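Local coordinates for dihydrofolate reductase (Enterococcus faecalis, PDB 4M7U), which probably catalyses the NADPH-dependent reduction of 7,8-dihydrofolate to tetrahydrofolate, a step needed for glycine, purine and DNA precursor synthesis, at residues L28-P33 with T124-T129; L36-E41 with H162-Y167. All blocks are in the same frame, centred on the assembly; numbering follows the deposited sequence.

In the fold
Both contacts bring the region around helix 33-43 against neighbouring antiparallel strands of the central sheet: contact 1 uses the loop that leads into the helix and strand 120-126, contact 2 the helix itself and strand 162-169. Their centres are 11 Å apart, and the pairing of the two strands joins them directly through a backbone hydrogen bond between M125 and D163. Contact 1 is a core contact whose touching residues are all buried, an isoleucine methyl set over the face of a tryptophan, with a leucine meeting that same methyl. Contact 2 is the more exposed of the two, a smaller meeting of two partly exposed aromatic rings. Neither has a hydrogen bond between its segments, so both rest on apolar packing.

Contact 1: residues L28-P33 with T124-T129; sequences LPWHLP and TMIHET
I126 overlaps the indole of W30 with a single methyl group: CD1 lies over one face of the ring system, 3.6 Å from the centroid of its five-membered ring and only 17° off the ring normal, a CH-pi contact. The same CD1 comes within 3.5 Å of W30 CE2, so the methyl sits above the five-membered ring near its NE1-CE2 bond. I126 reaches this far because its CG1 branch is extended toward W30, CD1 lying anti to CA (chi2 176°). The opposite face of the indole is met by CD of the preceding residue, P29, 3.7 Å above the plane, and the ring is thereby sandwiched between a proline methylene and an isoleucine methyl. L32 approaches I126 tip to tip, its CD2 3.8 Å from I126 CD1, and the same branch passes T124 more loosely, with L32 CD2 4.3 Å from T124 CG2. No hydrogen bond crosses between the segments. The hydroxyl of T124 instead bonds to the carboxylate of D35, in the helix that begins directly after L32, while F130 and A15 add to the surroundings of W30. All four touching residues are buried. The contact packs the loop leading into helix 33-43 against strand 120-126 in the dihydrofolate reductase fold, where W30 is among the residues of the NADP pocket region, its side chain about 12 Å from the bound cofactor.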
loop_
_atom_site.group_PDB
_atom_site.type_symbol
_atom_site.label_atom_id
_atom_site.label_comp_id
_atom_site.label_asym_id
_atom_site.label_seq_id
_atom_site.Cartn_x
_atom_site.Cartn_y
_atom_site.Cartn_z
ATOM N N LEU A 28 -5.899 -1.089 11.660
ATOM C CA LEU A 28 -4.786 -2.017 11.876
ATOM C C LEU A 28 -4.954 -2.767 13.195
ATOM O O LEU A 28 -5.248 -2.158 14.222
ATOM C CB LEU A 28 -3.451 -1.275 11.898
ATOM C CG LEU A 28 -2.895 -0.846 10.550
ATOM C CD1 LEU A 28 -1.539 -0.170 10.726
ATOM C CD2 LEU A 28 -2.797 -2.050 9.624
ATOM N N PRO A 29 -4.774 -4.097 13.176
ATOM C CA PRO A 29 -4.961 -4.842 14.426
ATOM C C PRO A 29 -3.750 -4.827 15.342
ATOM O O PRO A 29 -3.797 -5.442 16.403
ATOM C CB PRO A 29 -5.270 -6.267 13.955
ATOM C CG PRO A 29 -4.707 -6.354 12.587
ATOM C CD PRO A 29 -4.736 -4.974 11.995
ATOM N N TRP A 30 -2.693 -4.125 14.954
ATOM C CA TRP A 30 -1.498 -4.020 15.795
ATOM C C TRP A 30 -1.027 -2.584 15.805
ATOM O O TRP A 30 -1.488 -1.761 15.017
ATOM C CB TRP A 30 -0.356 -4.873 15.235
ATOM C CG TRP A 30 -0.095 -4.535 13.803
ATOM C CD1 TRP A 30 0.596 -3.461 13.326
ATOM C CD2 TRP A 30 -0.566 -5.254 12.660
ATOM N NE1 TRP A 30 0.591 -3.469 11.955
ATOM C CE2 TRP A 30 -0.104 -4.559 11.523
ATOM C CE3 TRP A 30 -1.314 -6.417 12.488
ATOM C CZ2 TRP A 30 -0.379 -5.004 10.225
ATOM C CZ3 TRP A 30 -1.577 -6.855 11.197
ATOM C CH2 TRP A 30 -1.119 -6.144 10.086
ATOM N N HIS A 31 -0.081 -2.284 16.681
ATOM C CA HIS A 31 0.586 -1.002 16.610
ATOM C C HIS A 31 2.080 -1.281 16.530
ATOM O O HIS A 31 2.632 -2.003 17.360
ATOM C CB HIS A 31 0.233 -0.130 17.821
ATOM C CG HIS A 31 0.809 1.253 17.765
ATOM N ND1 HIS A 31 0.779 2.031 16.620
ATOM C CD2 HIS A 31 1.428 2.000 18.708
ATOM C CE1 HIS A 31 1.358 3.193 16.869
ATOM N NE2 HIS A 31 1.761 3.202 18.127
ATOM N N LEU A 32 2.722 -0.742 15.500
ATOM C CA LEU A 32 4.149 -0.925 15.290
ATOM C C LEU A 32 4.719 0.380 14.737
ATOM O O LEU A 32 4.879 0.519 13.519
ATOM C CB LEU A 32 4.399 -2.086 14.311
ATOM C CG LEU A 32 5.828 -2.606 14.154
ATOM C CD1 LEU A 32 6.292 -3.248 15.471
ATOM C CD2 LEU A 32 5.899 -3.634 13.005
ATOM N N PRO A 33 5.019 1.346 15.634
ATOM C CA PRO A 33 5.447 2.706 15.261
ATOM C C PRO A 33 6.569 2.777 14.230
ATOM O O PRO A 33 6.500 3.649 13.348
ATOM C CB PRO A 33 5.949 3.299 16.590
ATOM C CG PRO A 33 5.172 2.571 17.647
ATOM C CD PRO A 33 4.901 1.188 17.100
ATOM N N THR A 124 6.228 -5.432 5.157
ATOM C CA THR A 124 6.678 -5.602 6.537
ATOM C C THR A 124 6.028 -6.862 7.089
ATOM O O THR A 124 4.815 -6.897 7.314
ATOM C CB THR A 124 6.278 -4.421 7.425
ATOM O OG1 THR A 124 6.898 -3.222 6.934
ATOM C CG2 THR A 124 6.716 -4.676 8.881
ATOM N N MET A 125 6.822 -7.907 7.276
ATOM C CA MET A 125 6.302 -9.181 7.784
ATOM C C MET A 125 6.399 -9.190 9.311
ATOM O O MET A 125 7.496 -9.144 9.874
ATOM C CB MET A 125 7.080 -10.353 7.160
ATOM C CG MET A 125 6.618 -11.743 7.621
ATOM S SD MET A 125 4.827 -12.010 7.537
ATOM C CE MET A 125 4.670 -12.648 5.898
ATOM N N ILE A 126 5.250 -9.221 9.979
ATOM C CA ILE A 126 5.224 -9.192 11.436
ATOM C C ILE A 126 5.009 -10.602 11.987
ATOM O O ILE A 126 3.987 -11.250 11.715
ATOM C CB ILE A 126 4.111 -8.250 11.947
ATOM C CG1 ILE A 126 4.263 -6.853 11.311
ATOM C CG2 ILE A 126 4.148 -8.154 13.443
ATOM C CD1 ILE A 126 3.128 -5.874 11.679
ATOM N N HIS A 127 5.977 -11.072 12.767
ATOM C CA HIS A 127 5.982 -12.453 13.235
ATOM C C HIS A 127 5.184 -12.599 14.529
ATOM O O HIS A 127 5.733 -12.748 15.621
ATOM C CB HIS A 127 7.417 -12.962 13.383
ATOM C CG HIS A 127 8.248 -12.744 12.156
ATOM N ND1 HIS A 127 8.048 -13.444 10.982
ATOM C CD2 HIS A 127 9.283 -11.899 11.925
ATOM C CE1 HIS A 127 8.932 -13.041 10.083
ATOM N NE2 HIS A 127 9.688 -12.112 10.621
ATOM N N GLU A 128 3.870 -12.535 14.372
ATOM C CA GLU A 128 2.930 -12.658 15.469
ATOM C C GLU A 128 1.584 -12.853 14.801
ATOM O O GLU A 128 1.414 -12.532 13.613
ATOM C CB GLU A 128 2.937 -11.396 16.347
ATOM C CG GLU A 128 2.231 -11.540 17.701
ATOM C CD GLU A 128 2.379 -12.941 18.279
ATOM O OE1 GLU A 128 3.351 -13.176 19.024
ATOM O OE2 GLU A 128 1.533 -13.815 17.978
ATOM N N THR A 129 0.624 -13.396 15.539
ATOM C CA THR A 129 -0.714 -13.557 14.974
ATOM C C THR A 129 -1.708 -12.644 15.675
ATOM O O THR A 129 -1.689 -12.519 16.901
ATOM C CB THR A 129 -1.217 -15.010 15.039
ATOM O OG1 THR A 129 -1.296 -15.428 16.403
ATOM C CG2 THR A 129 -0.287 -15.918 14.295
#

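Contact 2: residues L36-E41 with H162-Y167; sequences LKFFKE and HDYETY
Helix 33-43 lies over strand 162-169 with its backbone well clear of it, the closest CA atoms of the two segments being those of F38 and Y164, 9.3 Å apart. One aromatic residue from each side spans that distance, and the two side chains lie alongside one another, pointing opposite ways. With chi1 at 175°, F38 turns CG away from its own backbone N, which carries the ring out from the helix to meet Y164 CD2. The rings end up oblique, with centroids 5.2 Å apart and planes inclined at 48°. Y164 CD2 stands 4.1 Å above one face of the F38 ring, displaced toward its rim. Its neighbour in the tyrosine ring serves the base of the phenylalanine, Y164 CE2 approaching F38 CB to 4.0 Å. The tyrosine is embraced by more of the fold: N34 and D35 of the same helix touch it, as do T124 and V150 on the two flanking strands. Farther along the strand, Y167 OH donates a hydrogen bond to E165 OE1 at 2.6 Å, from above the carboxylate plane, and that oxygen also forms a salt bridge with R123. Those polar bonds are made away from the helix. Where helix and strand meet, carbon atoms alone are in contact, so their pairing here rests on the fit of two ring surfaces.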
loop_
_atom_site.group_PDB
_atom_site.type_symbol
_atom_site.label_atom_id
_atom_site.label_comp_id
_atom_site.label_asym_id
_atom_site.label_seq_id
_atom_site.Cartn_x
_atom_site.Cartn_y
_atom_site.Cartn_z
ATOM N N LEU A 36 5.129 2.427 10.682
ATOM C CA LEU A 36 4.475 3.672 10.274
ATOM C C LEU A 36 5.499 4.732 9.839
ATOM O O LEU A 36 5.280 5.473 8.879
ATOM C CB LEU A 36 3.600 4.209 11.412
ATOM C CG LEU A 36 2.557 3.195 11.902
ATOM C CD1 LEU A 36 1.785 3.698 13.128
ATOM C CD2 LEU A 36 1.595 2.779 10.778
ATOM N N LYS A 37 6.628 4.788 10.531
ATOM C CA LYS A 37 7.667 5.744 10.165
ATOM C C LYS A 37 8.334 5.347 8.838
ATOM O O LYS A 37 8.562 6.197 7.976
ATOM C CB LYS A 37 8.678 5.932 11.309
ATOM C CG LYS A 37 9.799 6.895 10.972
ATOM C CD LYS A 37 10.576 7.371 12.200
ATOM C CE LYS A 37 11.219 6.225 12.978
ATOM N NZ LYS A 37 10.392 5.789 14.155
ATOM N N PHE A 38 8.605 4.056 8.655
ATOM C CA PHE A 38 9.117 3.580 7.368
ATOM C C PHE A 38 8.125 3.906 6.235
ATOM O O PHE A 38 8.505 4.340 5.147
ATOM C CB PHE A 38 9.366 2.070 7.424
ATOM C CG PHE A 38 9.781 1.469 6.105
ATOM C CD1 PHE A 38 11.104 1.528 5.681
ATOM C CD2 PHE A 38 8.857 0.830 5.296
ATOM C CE1 PHE A 38 11.488 0.975 4.469
ATOM C CE2 PHE A 38 9.241 0.265 4.076
ATOM C CZ PHE A 38 10.552 0.336 3.666
ATOM N N PHE A 39 6.846 3.698 6.519
ATOM C CA PHE A 39 5.778 3.916 5.556
ATOM C C PHE A 39 5.726 5.389 5.156
ATOM O O PHE A 39 5.571 5.732 3.971
ATOM C CB PHE A 39 4.452 3.480 6.183
ATOM C CG PHE A 39 3.245 3.740 5.320
ATOM C CD1 PHE A 39 2.820 2.797 4.396
ATOM C CD2 PHE A 39 2.525 4.917 5.448
ATOM C CE1 PHE A 39 1.707 3.024 3.614
ATOM C CE2 PHE A 39 1.412 5.155 4.656
ATOM C CZ PHE A 39 1.003 4.207 3.742
ATOM N N LYS A 40 5.850 6.271 6.137
ATOM C CA LYS A 40 5.815 7.691 5.816
ATOM C C LYS A 40 7.007 8.099 4.957
ATOM O O LYS A 40 6.870 8.935 4.064
ATOM C CB LYS A 40 5.693 8.549 7.079
ATOM C CG LYS A 40 4.303 8.473 7.708
ATOM C CD LYS A 40 4.152 9.450 8.865
ATOM C CE LYS A 40 3.019 9.046 9.803
ATOM N NZ LYS A 40 2.975 9.939 10.999
ATOM N N GLU A 41 8.160 7.488 5.206
ATOM C CA GLU A 41 9.358 7.771 4.424
ATOM C C GLU A 41 9.154 7.412 2.954
ATOM O O GLU A 41 9.596 8.129 2.057
ATOM C CB GLU A 41 10.546 6.990 4.984
ATOM C CG GLU A 41 11.767 6.966 4.072
ATOM C CD GLU A 41 12.781 8.046 4.424
ATOM O OE1 GLU A 41 13.110 8.186 5.627
ATOM O OE2 GLU A 41 13.247 8.751 3.499
ATOM N N HIS A 162 9.885 -8.517 13.527
ATOM C CA HIS A 162 9.371 -8.212 12.203
ATOM C C HIS A 162 10.505 -8.091 11.195
ATOM O O HIS A 162 11.659 -7.869 11.581
ATOM C CB HIS A 162 8.506 -6.939 12.251
ATOM C CG HIS A 162 9.214 -5.737 12.805
ATOM N ND1 HIS A 162 9.449 -5.566 14.156
ATOM C CD2 HIS A 162 9.729 -4.641 12.192
ATOM C CE1 HIS A 162 10.079 -4.422 14.349
ATOM N NE2 HIS A 162 10.260 -3.838 13.186
ATOM N N ASP A 163 10.175 -8.276 9.915
ATOM C CA ASP A 163 11.136 -8.080 8.837
ATOM C C ASP A 163 10.606 -7.079 7.827
ATOM O O ASP A 163 9.399 -7.046 7.545
ATOM C CB ASP A 163 11.488 -9.407 8.140
ATOM C CG ASP A 163 12.287 -10.338 9.036
ATOM O OD1 ASP A 163 13.491 -10.073 9.253
ATOM O OD2 ASP A 163 11.710 -11.315 9.550
ATOM N N TYR A 164 11.510 -6.243 7.316
ATOM C CA TYR A 164 11.202 -5.362 6.203
ATOM C C TYR A 164 11.745 -5.984 4.915
ATOM O O TYR A 164 12.974 -6.084 4.729
ATOM C CB TYR A 164 11.843 -3.989 6.423
ATOM C CG TYR A 164 11.295 -3.235 7.615
ATOM C CD1 TYR A 164 11.912 -3.315 8.859
ATOM C CD2 TYR A 164 10.163 -2.423 7.492
ATOM C CE1 TYR A 164 11.412 -2.614 9.960
ATOM C CE2 TYR A 164 9.657 -1.714 8.592
ATOM C CZ TYR A 164 10.284 -1.818 9.815
ATOM O OH TYR A 164 9.782 -1.116 10.902
ATOM N N GLU A 165 10.840 -6.384 4.021
ATOM C CA GLU A 165 11.243 -7.083 2.811
ATOM C C GLU A 165 11.009 -6.260 1.544
ATOM O O GLU A 165 10.048 -5.496 1.458
ATOM C CB GLU A 165 10.480 -8.408 2.699
ATOM C CG GLU A 165 10.574 -9.295 3.930
ATOM C CD GLU A 165 9.748 -10.561 3.784
ATOM O OE1 GLU A 165 8.800 -10.565 2.952
ATOM O OE2 GLU A 165 10.047 -11.555 4.487
ATOM N N THR A 166 11.878 -6.449 0.551
ATOM C CA THR A 166 11.699 -5.837 -0.763
ATOM C C THR A 166 11.650 -6.911 -1.850
ATOM O O THR A 166 12.516 -7.790 -1.889
ATOM C CB THR A 166 12.855 -4.865 -1.068
ATOM O OG1 THR A 166 12.986 -3.933 0.015
ATOM C CG2 THR A 166 12.606 -4.100 -2.383
ATOM N N TYR A 167 10.645 -6.845 -2.725
ATOM C CA TYR A 167 10.547 -7.755 -3.874
ATOM C C TYR A 167 10.643 -6.978 -5.197
ATOM O O TYR A 167 10.146 -5.853 -5.299
ATOM C CB TYR A 167 9.244 -8.560 -3.826
ATOM C CG TYR A 167 9.111 -9.461 -2.611
ATOM C CD1 TYR A 167 8.782 -8.936 -1.368
ATOM C CD2 TYR A 167 9.322 -10.832 -2.708
ATOM C CE1 TYR A 167 8.654 -9.748 -0.262
ATOM C CE2 TYR A 167 9.200 -11.657 -1.598
ATOM C CZ TYR A 167 8.867 -11.106 -0.384
ATOM O OH TYR A 167 8.746 -11.902 0.724
#